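PDB 5O6M: Polyphosphate:AMP phosphotransferase from Meiothermus ruber H328, which transfers phosphate from inorganic polyphosphate to nucleotides, converting AMP to ADP and ADP to ATP, and also accepts GMP, CMP, UMP and their diphosphates. Local coordinates for residues Glu126-Val131 with Lys144-Ile149; Val131-Leu136 with Gln207-Ala212; Asp20-Phe25 with Asn232-Trp237. The protein carries 1 engineered substitution. All coordinates share one frame; numbering follows the deposited sequence.

Contact 1: Glu126-Val131 with Lys144-Ile149; sequences EDVLVV and KRYRHI. With ATP (adenosine-5'-triphosphate), chain X.
Arg145 reaches from helix 145-158 to the backbone of Asp127, and its NH1 gives the one direct hydrogen bond between the segments, 3.0 Å to Asp127 O. The carbonyl receives it in its own plane, on a lone pair, and the oxygen also lies close to the guanidinium plane. An extended chain from CG to NE provides the reach. The charge contact with the same residue is of another kind: Asp127 OD1 is 3.7 Å from Arg145 NH1, a long salt bridge, with carboxylate and guanidinium planes 82° apart and no N-H aimed at the oxygen. Arg145 has a stronger polar partner in Glu159 of the second subunit, and Tyr103 adds a cation-pi contact.

The apolar part centres on Val128. Its CG1 lies 3.4 Å from Arg145 CB, while CB is 4.0 Å from Tyr146 CE1; CG2 extends to Ile149 CD1. A water bridges the backbone carbonyl of Val128 and the hydroxyl of Tyr146, donating to Val128 O and accepting from Tyr146 OH, with 2.9 Å between the water oxygen and Tyr146 OH.

On the nucleotide side, Asp127 OD1 takes a weak bond from ATP N6 at 3.1 Å, and Glu126 OE1 a weak one from ATP O2'. Val130 CG1 and Val131 CG2 touch the base at C2 and N1. Here the wall of a nucleotide pocket in a P-loop-type kinase fold is backed by a helix that also meets the second subunit.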
loop_
_atom_site.group_PDB
_atom_site.type_symbol
_atom_site.label_atom_id
_atom_site.label_comp_id
_atom_site.label_asym_id
_atom_site.label_seq_id
_atom_site.Cartn_x
_atom_site.Cartn_y
_atom_site.Cartn_z
ATOM N N GLU D 126 1.731 -11.900 17.651
ATOM C CA GLU D 126 0.577 -11.442 18.418
ATOM C C GLU D 126 -0.685 -12.227 18.082
ATOM O O GLU D 126 -1.605 -12.280 18.905
ATOM C CB GLU D 126 0.344 -9.947 18.184
ATOM C CG GLU D 126 1.461 -9.055 18.704
ATOM C CD GLU D 126 1.499 -8.986 20.223
ATOM O OE1 GLU D 126 0.435 -9.166 20.854
ATOM O OE2 GLU D 126 2.589 -8.747 20.787
ATOM N N ASP D 127 -0.761 -12.826 16.893
ATOM C CA ASP D 127 -1.937 -13.594 16.506
ATOM C C ASP D 127 -1.946 -15.008 17.077
ATOM O O ASP D 127 -2.872 -15.772 16.777
ATOM C CB ASP D 127 -2.061 -13.635 14.980
ATOM C CG ASP D 127 -2.479 -12.295 14.397
ATOM O OD1 ASP D 127 -3.638 -11.885 14.622
ATOM O OD2 ASP D 127 -1.655 -11.647 13.717
ATOM N N VAL D 128 -0.948 -15.374 17.882
ATOM C CA VAL D 128 -1.014 -16.582 18.698
ATOM C C VAL D 128 -0.633 -16.217 20.128
ATOM O O VAL D 128 -0.289 -17.088 20.935
ATOM C CB VAL D 128 -0.103 -17.696 18.155
ATOM C CG1 VAL D 128 -0.582 -18.153 16.783
ATOM C CG2 VAL D 128 1.348 -17.239 18.133
ATOM N N LEU D 129 -0.690 -14.926 20.450
ATOM C CA LEU D 129 -0.398 -14.462 21.802
ATOM C C LEU D 129 -1.637 -13.815 22.406
ATOM O O LEU D 129 -2.472 -14.503 23.002
ATOM C CB LEU D 129 0.778 -13.480 21.798
ATOM C CG LEU D 129 2.144 -14.058 21.424
ATOM C CD1 LEU D 129 3.151 -12.942 21.208
ATOM C CD2 LEU D 129 2.630 -15.014 22.508
ATOM N N VAL D 130 -1.771 -12.496 22.258
ATOM C CA VAL D 130 -2.975 -11.827 22.742
ATOM C C VAL D 130 -4.219 -12.464 22.128
ATOM O O VAL D 130 -5.268 -12.558 22.774
ATOM C CB VAL D 130 -2.906 -10.313 22.466
ATOM C CG1 VAL D 130 -2.800 -10.041 20.971
ATOM C CG2 VAL D 130 -4.123 -9.616 23.056
ATOM N N VAL D 131 -4.123 -12.904 20.869
ATOM C CA VAL D 131 -5.259 -13.559 20.224
ATOM C C VAL D 131 -5.603 -14.854 20.949
ATOM O O VAL D 131 -6.779 -15.201 21.111
ATOM C CB VAL D 131 -4.958 -13.803 18.734
ATOM C CG1 VAL D 131 -5.947 -14.811 18.147
ATOM C CG2 VAL D 131 -4.999 -12.496 17.962
ATOM N N LYS D 144 -3.853 -23.589 14.474
ATOM C CA LYS D 144 -3.287 -23.857 13.160
ATOM C C LYS D 144 -2.209 -22.852 12.783
ATOM O O LYS D 144 -1.472 -23.080 11.817
ATOM C CB LYS D 144 -4.376 -23.863 12.090
ATOM C CG LYS D 144 -5.559 -24.745 12.428
ATOM C CD LYS D 144 -5.996 -25.514 11.195
ATOM C CE LYS D 144 -7.314 -26.227 11.390
ATOM N NZ LYS D 144 -8.417 -25.240 11.503
ATOM N N ARG D 145 -2.113 -21.741 13.511
ATOM C CA ARG D 145 -1.235 -20.654 13.107
ATOM C C ARG D 145 0.236 -20.933 13.385
ATOM O O ARG D 145 1.090 -20.339 12.723
ATOM C CB ARG D 145 -1.678 -19.363 13.794
ATOM C CG ARG D 145 -3.048 -18.913 13.305
ATOM C CD ARG D 145 -3.557 -17.675 14.006
ATOM N NE ARG D 145 -4.804 -17.222 13.393
ATOM C CZ ARG D 145 -5.465 -16.127 13.756
ATOM N NH1 ARG D 145 -4.999 -15.368 14.738
ATOM N NH2 ARG D 145 -6.590 -15.795 13.137
ATOM N N TYR D 146 0.562 -21.828 14.322
ATOM C CA TYR D 146 1.965 -22.189 14.514
ATOM C C TYR D 146 2.538 -22.770 13.232
ATOM O O TYR D 146 3.670 -22.458 12.842
ATOM C CB TYR D 146 2.108 -23.188 15.661
ATOM C CG TYR D 146 1.561 -22.693 16.981
ATOM C CD1 TYR D 146 2.167 -21.641 17.658
ATOM C CD2 TYR D 146 0.427 -23.269 17.544
ATOM C CE1 TYR D 146 1.664 -21.185 18.861
ATOM C CE2 TYR D 146 -0.083 -22.819 18.746
ATOM C CZ TYR D 146 0.538 -21.778 19.400
ATOM O OH TYR D 146 0.030 -21.330 20.598
ATOM N N ARG D 147 1.754 -23.605 12.552
ATOM C CA ARG D 147 2.176 -24.153 11.269
ATOM C C ARG D 147 2.321 -23.055 10.225
ATOM O O ARG D 147 3.355 -22.954 9.555
ATOM C CB ARG D 147 1.164 -25.199 10.806
ATOM C CG ARG D 147 1.289 -25.563 9.346
ATOM C CD ARG D 147 1.728 -26.986 9.146
ATOM N NE ARG D 147 1.295 -27.470 7.842
ATOM C CZ ARG D 147 1.800 -28.538 7.236
ATOM N NH1 ARG D 147 1.349 -28.897 6.043
ATOM N NH2 ARG D 147 2.770 -29.237 7.818
ATOM N N HIS D 148 1.292 -22.212 10.088
ATOM C CA HIS D 148 1.344 -21.088 9.159
ATOM C C HIS D 148 2.639 -20.302 9.313
ATOM O O HIS D 148 3.286 -19.938 8.324
ATOM C CB HIS D 148 0.153 -20.158 9.397
ATOM C CG HIS D 148 -1.178 -20.832 9.300
ATOM N ND1 HIS D 148 -2.335 -20.251 9.772
ATOM C CD2 HIS D 148 -1.539 -22.026 8.776
ATOM C CE1 HIS D 148 -3.354 -21.064 9.548
ATOM N NE2 HIS D 148 -2.897 -22.147 8.948
ATOM N N ILE D 149 3.019 -20.017 10.558
ATOM C CA ILE D 149 4.156 -19.141 10.818
ATOM C C ILE D 149 5.468 -19.830 10.465
ATOM O O ILE D 149 6.345 -19.232 9.829
ATOM C CB ILE D 149 4.132 -18.670 12.282
ATOM C CG1 ILE D 149 2.928 -17.753 12.507
ATOM C CG2 ILE D 149 5.447 -17.990 12.658
ATOM C CD1 ILE D 149 2.765 -17.277 13.933
HETATM P PG ATP X . 3.289 -0.901 22.724
HETATM O O1G ATP X . 3.781 -1.754 21.586
HETATM O O2G ATP X . 2.946 -1.716 23.968
HETATM O O3G ATP X . 4.284 0.200 23.116
HETATM P PB ATP X . 1.547 1.302 21.893
HETATM O O1B ATP X . 0.684 1.956 22.902
HETATM O O2B ATP X . 2.851 2.022 21.548
HETATM O O3B ATP X . 1.926 -0.186 22.313
HETATM P PA ATP X . 0.435 -0.131 19.548
HETATM O O1A ATP X . 1.607 -0.416 18.694
HETATM O O2A ATP X . -0.810 0.295 18.773
HETATM O O3A ATP X . 0.758 1.082 20.529
HETATM O "O5'" ATP X . -0.022 -1.478 20.370
HETATM C "C5'" ATP X . -1.345 -1.562 20.937
HETATM C "C4'" ATP X . -1.772 -2.986 21.205
HETATM O "O4'" ATP X . -1.989 -3.713 19.975
HETATM C "C3'" ATP X . -0.821 -3.851 22.049
HETATM O "O3'" ATP X . -1.402 -4.088 23.325
HETATM C "C2'" ATP X . -0.711 -5.162 21.249
HETATM O "O2'" ATP X . -0.790 -6.327 22.063
HETATM C "C1'" ATP X . -1.943 -5.067 20.359
HETATM N N9 ATP X . -1.927 -5.927 19.180
HETATM C C8 ATP X . -0.914 -6.102 18.276
HETATM N N7 ATP X . -1.150 -7.031 17.380
HETATM C C5 ATP X . -2.412 -7.497 17.716
HETATM C C6 ATP X . -3.233 -8.501 17.165
HETATM N N6 ATP X . -2.869 -9.283 16.146
HETATM N N1 ATP X . -4.442 -8.703 17.732
HETATM C C2 ATP X . -4.790 -7.962 18.787
HETATM N N3 ATP X . -4.096 -7.003 19.403
HETATM C C4 ATP X . -2.909 -6.818 18.816
HETATM O O HOH W 1 1.125 -18.942 21.758
#

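Contact 2: Val131-Leu136 with Gln207-Ala212; sequences VRVKNL and QEAYEA. With PO4 (phosphate ion), chain Z.
Two helices of the PPK2 fold, the short 130-133 beside the nucleotide pocket and the long 203-217, meet where Arg132 crosses to Ala209 and Ala212. CG of Arg132 stands anti to the backbone N (chi1 151°), and the chain runs extended from CG to NE, passing Ala209 CB, which lies 3.8 Å from NE. Ala209 CA sits over one face of the guanidinium, 3.6 Å above its plane and offset toward the rim. Farther out, Ala212 CB comes within 3.5 Å of Arg132 NH1. Small alanine side chains let the flat cation lie this near the helix backbone. Beside Arg132, Val133 CG2 adds an apolar touch on Ala209 CB at 4.0 Å.

Helix 130-133 ends in a Schellman motif: Leu136 N bonds to Val131 O, Asn135 N bonds to Arg132 O, and Asn135, with positive phi, is the C-prime residue. Leu136, which closes it, belongs like Val131 to the ATP pocket.

No hydrogen bond joins the two segments; NH1 and NH2 of Arg132 each turn an N-H to a phosphate ion, probably from the crystallisation liquor. NH2 donates to O2 of the phosphate at 3.1 Å, and NH1 weakly to O4 at 3.3 Å, the latter nearly straight at 168°. Glu208 OE1 stays 5.0 Å from Arg132 NH2, without contact, though its negative charge may still favour the cation. NH1 also makes a weak hydrogen bond to Tyr146 OH.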
loop_
_atom_site.group_PDB
_atom_site.type_symbol
_atom_site.label_atom_id
_atom_site.label_comp_id
_atom_site.label_asym_id
_atom_site.label_seq_id
_atom_site.Cartn_x
_atom_site.Cartn_y
_atom_site.Cartn_z
ATOM N N VAL D 131 -4.123 -12.904 20.869
ATOM C CA VAL D 131 -5.259 -13.559 20.224
ATOM C C VAL D 131 -5.603 -14.854 20.949
ATOM O O VAL D 131 -6.779 -15.201 21.111
ATOM C CB VAL D 131 -4.958 -13.803 18.734
ATOM C CG1 VAL D 131 -5.947 -14.811 18.147
ATOM C CG2 VAL D 131 -4.999 -12.496 17.962
ATOM N N ARG D 132 -4.583 -15.594 21.389
ATOM C CA ARG D 132 -4.813 -16.824 22.139
ATOM C C ARG D 132 -5.235 -16.540 23.578
ATOM O O ARG D 132 -6.207 -17.119 24.074
ATOM C CB ARG D 132 -3.556 -17.692 22.106
ATOM C CG ARG D 132 -3.376 -18.592 23.321
ATOM C CD ARG D 132 -2.251 -19.586 23.091
ATOM N NE ARG D 132 -1.811 -20.227 24.326
ATOM C CZ ARG D 132 -1.194 -21.404 24.379
ATOM N NH1 ARG D 132 -0.958 -22.083 23.264
ATOM N NH2 ARG D 132 -0.820 -21.907 25.548
ATOM N N VAL D 133 -4.516 -15.647 24.261
ATOM C CA VAL D 133 -4.770 -15.415 25.682
ATOM C C VAL D 133 -6.194 -14.923 25.903
ATOM O O VAL D 133 -6.861 -15.319 26.866
ATOM C CB VAL D 133 -3.737 -14.429 26.258
ATOM C CG1 VAL D 133 -4.213 -13.890 27.597
ATOM C CG2 VAL D 133 -2.382 -15.108 26.400
ATOM N N LYS D 134 -6.680 -14.051 25.023
ATOM C CA LYS D 134 -8.017 -13.487 25.137
ATOM C C LYS D 134 -9.017 -14.169 24.216
ATOM O O LYS D 134 -10.121 -13.648 24.020
ATOM C CB LYS D 134 -7.982 -11.982 24.866
ATOM C CG LYS D 134 -7.136 -11.214 25.860
ATOM C CD LYS D 134 -7.180 -9.716 25.598
ATOM C CE LYS D 134 -6.295 -8.964 26.585
ATOM N NZ LYS D 134 -6.114 -7.534 26.211
ATOM N N ASN D 135 -8.651 -15.306 23.630
ATOM C CA ASN D 135 -9.543 -16.065 22.755
ATOM C C ASN D 135 -10.229 -15.152 21.741
ATOM O O ASN D 135 -11.454 -15.140 21.603
ATOM C CB ASN D 135 -10.578 -16.842 23.571
ATOM C CG ASN D 135 -9.942 -17.785 24.572
ATOM O OD1 ASN D 135 -10.045 -17.585 25.784
ATOM N ND2 ASN D 135 -9.274 -18.819 24.069
ATOM N N LEU D 136 -9.418 -14.386 21.006
ATOM C CA LEU D 136 -9.970 -13.542 19.954
ATOM C C LEU D 136 -10.440 -14.366 18.765
ATOM O O LEU D 136 -11.244 -13.879 17.965
ATOM C CB LEU D 136 -8.939 -12.503 19.517
ATOM C CG LEU D 136 -8.492 -11.539 20.619
ATOM C CD1 LEU D 136 -7.541 -10.484 20.070
ATOM C CD2 LEU D 136 -9.695 -10.887 21.289
ATOM N N GLN D 207 2.642 -15.914 29.630
ATOM C CA GLN D 207 3.887 -16.675 29.664
ATOM C C GLN D 207 3.720 -18.035 28.996
ATOM O O GLN D 207 4.618 -18.504 28.289
ATOM C CB GLN D 207 4.371 -16.839 31.105
ATOM C CG GLN D 207 4.691 -15.525 31.797
ATOM C CD GLN D 207 6.023 -14.950 31.363
ATOM O OE1 GLN D 207 7.078 -15.527 31.631
ATOM N NE2 GLN D 207 5.983 -13.811 30.687
ATOM N N GLU D 208 2.579 -18.687 29.220
ATOM C CA GLU D 208 2.321 -19.969 28.575
ATOM C C GLU D 208 2.253 -19.817 27.061
ATOM O O GLU D 208 2.800 -20.642 26.320
ATOM C CB GLU D 208 1.027 -20.572 29.121
ATOM C CG GLU D 208 1.115 -20.969 30.584
ATOM C CD GLU D 208 -0.237 -21.264 31.200
ATOM O OE1 GLU D 208 -1.255 -21.167 30.483
ATOM O OE2 GLU D 208 -0.282 -21.585 32.406
ATOM N N ALA D 209 1.580 -18.768 26.583
ATOM C CA ALA D 209 1.489 -18.547 25.144
ATOM C C ALA D 209 2.868 -18.314 24.539
ATOM O O ALA D 209 3.168 -18.817 23.449
ATOM C CB ALA D 209 0.562 -17.368 24.848
ATOM N N TYR D 210 3.722 -17.555 25.231
ATOM C CA TYR D 210 5.063 -17.320 24.708
ATOM C C TYR D 210 5.861 -18.615 24.629
ATOM O O TYR D 210 6.550 -18.865 23.633
ATOM C CB TYR D 210 5.792 -16.279 25.557
ATOM C CG TYR D 210 5.633 -14.866 25.041
ATOM C CD1 TYR D 210 6.219 -14.477 23.841
ATOM C CD2 TYR D 210 4.912 -13.916 25.754
ATOM C CE1 TYR D 210 6.084 -13.185 23.361
ATOM C CE2 TYR D 210 4.771 -12.619 25.283
ATOM C CZ TYR D 210 5.361 -12.261 24.085
ATOM O OH TYR D 210 5.227 -10.976 23.611
ATOM N N GLU D 211 5.782 -19.455 25.661
ATOM C CA GLU D 211 6.491 -20.730 25.608
ATOM C C GLU D 211 5.967 -21.595 24.468
ATOM O O GLU D 211 6.747 -22.233 23.751
ATOM C CB GLU D 211 6.382 -21.461 26.946
ATOM C CG GLU D 211 7.140 -22.783 26.970
ATOM C CD GLU D 211 7.139 -23.447 28.334
ATOM O OE1 GLU D 211 6.267 -24.306 28.583
ATOM O OE2 GLU D 211 8.014 -23.100 29.157
ATOM N N ALA D 212 4.646 -21.638 24.292
ATOM C CA ALA D 212 4.072 -22.406 23.192
ATOM C C ALA D 212 4.527 -21.847 21.850
ATOM O O ALA D 212 4.966 -22.593 20.967
ATOM C CB ALA D 212 2.547 -22.406 23.293
HETATM P P PO4 Z . 0.445 -25.586 24.905
HETATM O O1 PO4 Z . 1.813 -25.074 25.293
HETATM O O2 PO4 Z . -0.604 -24.972 25.803
HETATM O O3 PO4 Z . 0.419 -27.087 25.059
HETATM O O4 PO4 Z . 0.146 -25.221 23.469
#

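Contact 3: Asp20-Phe25 with Asn232-Trp237; sequences DDTSAF and NWYRNW. With PO4 (phosphate ion), chain B; PO4 (phosphate ion), chain C.
Tyr234 carries its ring from helix 232-249 under the backbone of Thr22, with CG anti to its backbone N (chi1 -171°). Starting at the base, Tyr234 CB meets Thr22 CG2, and CG lies 3.8 Å from the same methyl. On one flank CE2 comes within 3.2 Å of Asp21 O; on the other, CE1 faces Phe25 CB at the ring edge. Thr22 CA covers one face in a CH-pi contact, 3.6 Å from the ring centroid. At the tip, OH accepts from Ala24 N at 3.1 Å, although its position is less sure, and it also bonds to Tyr4 OH. A phenylalanine in its place would probably leave Ala24 N and Tyr4 OH without this partner.

Beyond the tyrosine, Phe25 turns its edge to the face of Trp237, planes 56° apart, while Phe25 CD2 touches Trp233 CZ3. The loop is shaped locally by a type I turn from Thr22 to Phe25 and an Asx turn, Ser23 N to Asp21 OD1 at 2.7 Å. The chemistry is thus mainly aromatic, with few polar bonds, and implies that ring packing fastens this loop to the helix.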
loop_
_atom_site.group_PDB
_atom_site.type_symbol
_atom_site.label_atom_id
_atom_site.label_comp_id
_atom_site.label_asym_id
_atom_site.label_seq_id
_atom_site.Cartn_x
_atom_site.Cartn_y
_atom_site.Cartn_z
ATOM N N ASP D 20 17.436 -12.731 35.134
ATOM C CA ASP D 20 18.587 -12.021 35.676
ATOM C C ASP D 20 19.918 -12.592 35.211
ATOM O O ASP D 20 20.969 -12.105 35.639
ATOM C CB ASP D 20 18.525 -12.012 37.204
ATOM C CG ASP D 20 17.546 -10.986 37.735
ATOM O OD1 ASP D 20 17.640 -9.811 37.318
ATOM O OD2 ASP D 20 16.673 -11.354 38.548
ATOM N N ASP D 21 19.899 -13.610 34.355
ATOM C CA ASP D 21 21.136 -14.186 33.847
ATOM C C ASP D 21 21.975 -13.138 33.125
ATOM O O ASP D 21 21.483 -12.423 32.247
ATOM C CB ASP D 21 20.815 -15.344 32.902
ATOM C CG ASP D 21 22.049 -15.909 32.226
ATOM O OD1 ASP D 21 23.145 -15.845 32.825
ATOM O OD2 ASP D 21 21.922 -16.414 31.088
ATOM N N THR D 22 23.255 -13.054 33.504
ATOM C CA THR D 22 24.236 -12.234 32.800
ATOM C C THR D 22 25.507 -13.022 32.516
ATOM O O THR D 22 26.557 -12.426 32.253
ATOM C CB THR D 22 24.575 -10.971 33.595
ATOM O OG1 THR D 22 25.131 -11.340 34.863
ATOM C CG2 THR D 22 23.327 -10.131 33.817
ATOM N N SER D 23 25.424 -14.353 32.551
ATOM C CA SER D 23 26.600 -15.212 32.513
ATOM C C SER D 23 27.372 -15.129 31.203
ATOM O O SER D 23 28.510 -15.606 31.150
ATOM C CB SER D 23 26.185 -16.661 32.778
ATOM O OG SER D 23 25.167 -17.070 31.879
ATOM N N ALA D 24 26.793 -14.542 30.153
ATOM C CA ALA D 24 27.481 -14.476 28.869
ATOM C C ALA D 24 28.503 -13.348 28.804
ATOM O O ALA D 24 29.370 -13.370 27.923
ATOM C CB ALA D 24 26.471 -14.320 27.730
ATOM N N PHE D 25 28.416 -12.362 29.695
ATOM C CA PHE D 25 29.351 -11.245 29.725
ATOM C C PHE D 25 30.129 -11.248 31.035
ATOM O O PHE D 25 29.533 -11.248 32.118
ATOM C CB PHE D 25 28.639 -9.902 29.539
ATOM C CG PHE D 25 29.583 -8.735 29.457
ATOM C CD1 PHE D 25 30.323 -8.507 28.307
ATOM C CD2 PHE D 25 29.749 -7.881 30.534
ATOM C CE1 PHE D 25 31.204 -7.444 28.230
ATOM C CE2 PHE D 25 30.627 -6.814 30.461
ATOM C CZ PHE D 25 31.354 -6.595 29.307
ATOM N N ASN D 232 18.866 -3.757 31.615
ATOM C CA ASN D 232 18.915 -3.126 30.299
ATOM C C ASN D 232 20.301 -3.225 29.671
ATOM O O ASN D 232 20.426 -3.515 28.474
ATOM C CB ASN D 232 18.493 -1.664 30.409
ATOM C CG ASN D 232 17.022 -1.512 30.693
ATOM O OD1 ASN D 232 16.294 -2.497 30.793
ATOM N ND2 ASN D 232 16.577 -0.274 30.851
ATOM N N TRP D 233 21.355 -2.975 30.451
ATOM C CA TRP D 233 22.697 -3.000 29.876
ATOM C C TRP D 233 23.015 -4.368 29.288
ATOM O O TRP D 233 23.682 -4.466 28.251
ATOM C CB TRP D 233 23.740 -2.601 30.923
ATOM C CG TRP D 233 23.822 -3.505 32.127
ATOM C CD1 TRP D 233 23.165 -3.354 33.316
ATOM C CD2 TRP D 233 24.630 -4.682 32.266
ATOM N NE1 TRP D 233 23.501 -4.371 34.176
ATOM C CE2 TRP D 233 24.400 -5.199 33.557
ATOM C CE3 TRP D 233 25.519 -5.353 31.420
ATOM C CZ2 TRP D 233 25.029 -6.354 34.022
ATOM C CZ3 TRP D 233 26.142 -6.498 31.883
ATOM C CH2 TRP D 233 25.894 -6.988 33.171
ATOM N N TYR D 234 22.545 -5.439 29.932
ATOM C CA TYR D 234 22.811 -6.774 29.412
ATOM C C TYR D 234 21.928 -7.077 28.210
ATOM O O TYR D 234 22.406 -7.587 27.191
ATOM C CB TYR D 234 22.602 -7.822 30.504
ATOM C CG TYR D 234 23.073 -9.201 30.099
ATOM C CD1 TYR D 234 24.431 -9.486 29.998
ATOM C CD2 TYR D 234 22.169 -10.212 29.816
ATOM C CE1 TYR D 234 24.874 -10.740 29.628
ATOM C CE2 TYR D 234 22.604 -11.471 29.448
ATOM C CZ TYR D 234 23.958 -11.728 29.357
ATOM O OH TYR D 234 24.396 -12.976 28.990
ATOM N N ARG D 235 20.635 -6.764 28.316
ATOM C CA ARG D 235 19.730 -6.916 27.182
ATOM C C ARG D 235 20.296 -6.229 25.946
ATOM O O ARG D 235 20.417 -6.841 24.878
ATOM C CB ARG D 235 18.357 -6.349 27.543
ATOM C CG ARG D 235 17.352 -6.310 26.404
ATOM C CD ARG D 235 16.249 -5.311 26.715
ATOM N NE ARG D 235 16.698 -3.934 26.522
ATOM C CZ ARG D 235 16.166 -2.881 27.132
ATOM N NH1 ARG D 235 15.174 -3.041 27.996
ATOM N NH2 ARG D 235 16.637 -1.666 26.887
ATOM N N ASN D 236 20.650 -4.949 26.081
ATOM C CA ASN D 236 21.182 -4.196 24.950
ATOM C C ASN D 236 22.482 -4.804 24.437
ATOM O O ASN D 236 22.694 -4.890 23.222
ATOM C CB ASN D 236 21.391 -2.734 25.348
ATOM C CG ASN D 236 20.100 -2.053 25.759
ATOM O OD1 ASN D 236 19.011 -2.467 25.359
ATOM N ND2 ASN D 236 20.215 -1.002 26.564
ATOM N N TRP D 237 23.375 -5.223 25.342
ATOM C CA TRP D 237 24.638 -5.807 24.894
ATOM C C TRP D 237 24.409 -7.131 24.173
ATOM O O TRP D 237 24.982 -7.377 23.106
ATOM C CB TRP D 237 25.592 -6.019 26.071
ATOM C CG TRP D 237 26.822 -6.782 25.646
ATOM C CD1 TRP D 237 27.946 -6.263 25.068
ATOM C CD2 TRP D 237 27.022 -8.200 25.705
ATOM N NE1 TRP D 237 28.845 -7.266 24.789
ATOM C CE2 TRP D 237 28.300 -8.465 25.168
ATOM C CE3 TRP D 237 26.251 -9.271 26.170
ATOM C CZ2 TRP D 237 28.824 -9.756 25.085
ATOM C CZ3 TRP D 237 26.774 -10.553 26.085
ATOM C CH2 TRP D 237 28.048 -10.782 25.547
HETATM P P PO4 B . 19.922 -0.606 33.616
HETATM O O1 PO4 B . 20.755 -0.545 34.876
HETATM O O2 PO4 B . 20.667 -1.381 32.555
HETATM O O3 PO4 B . 19.654 0.797 33.120
HETATM O O4 PO4 B . 18.613 -1.303 33.910
HETATM P P PO4 C . 14.868 1.142 28.845
HETATM O O1 PO4 C . 14.775 1.635 30.270
HETATM O O2 PO4 C . 16.308 0.824 28.509
HETATM O O3 PO4 C . 14.373 2.214 27.906
HETATM O O4 PO4 C . 14.027 -0.103 28.687
#

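Overall arrangement
Contacts 1 and 2 are neighbours, their centres 9 Å apart; they share Val131 and helix 130-133, and their segments alternate along the chain. Contact 1 ties this helix and the turn before it to helix 145-158, contact 2 to helix 203-217, so the nucleotide-binding segment is held against two helices. Contact 3 lies apart, about 29 Å from contact 1 and 27 Å from contact 2 between centres, and on the opposite side of the chain's centre from contact 1. Enclosing both in sequence, it brings a loop near the N-terminus, before helix 29-53, against helix 232-249, which follows strand 224-228, an outermost strand of the five-stranded parallel sheet within this chain.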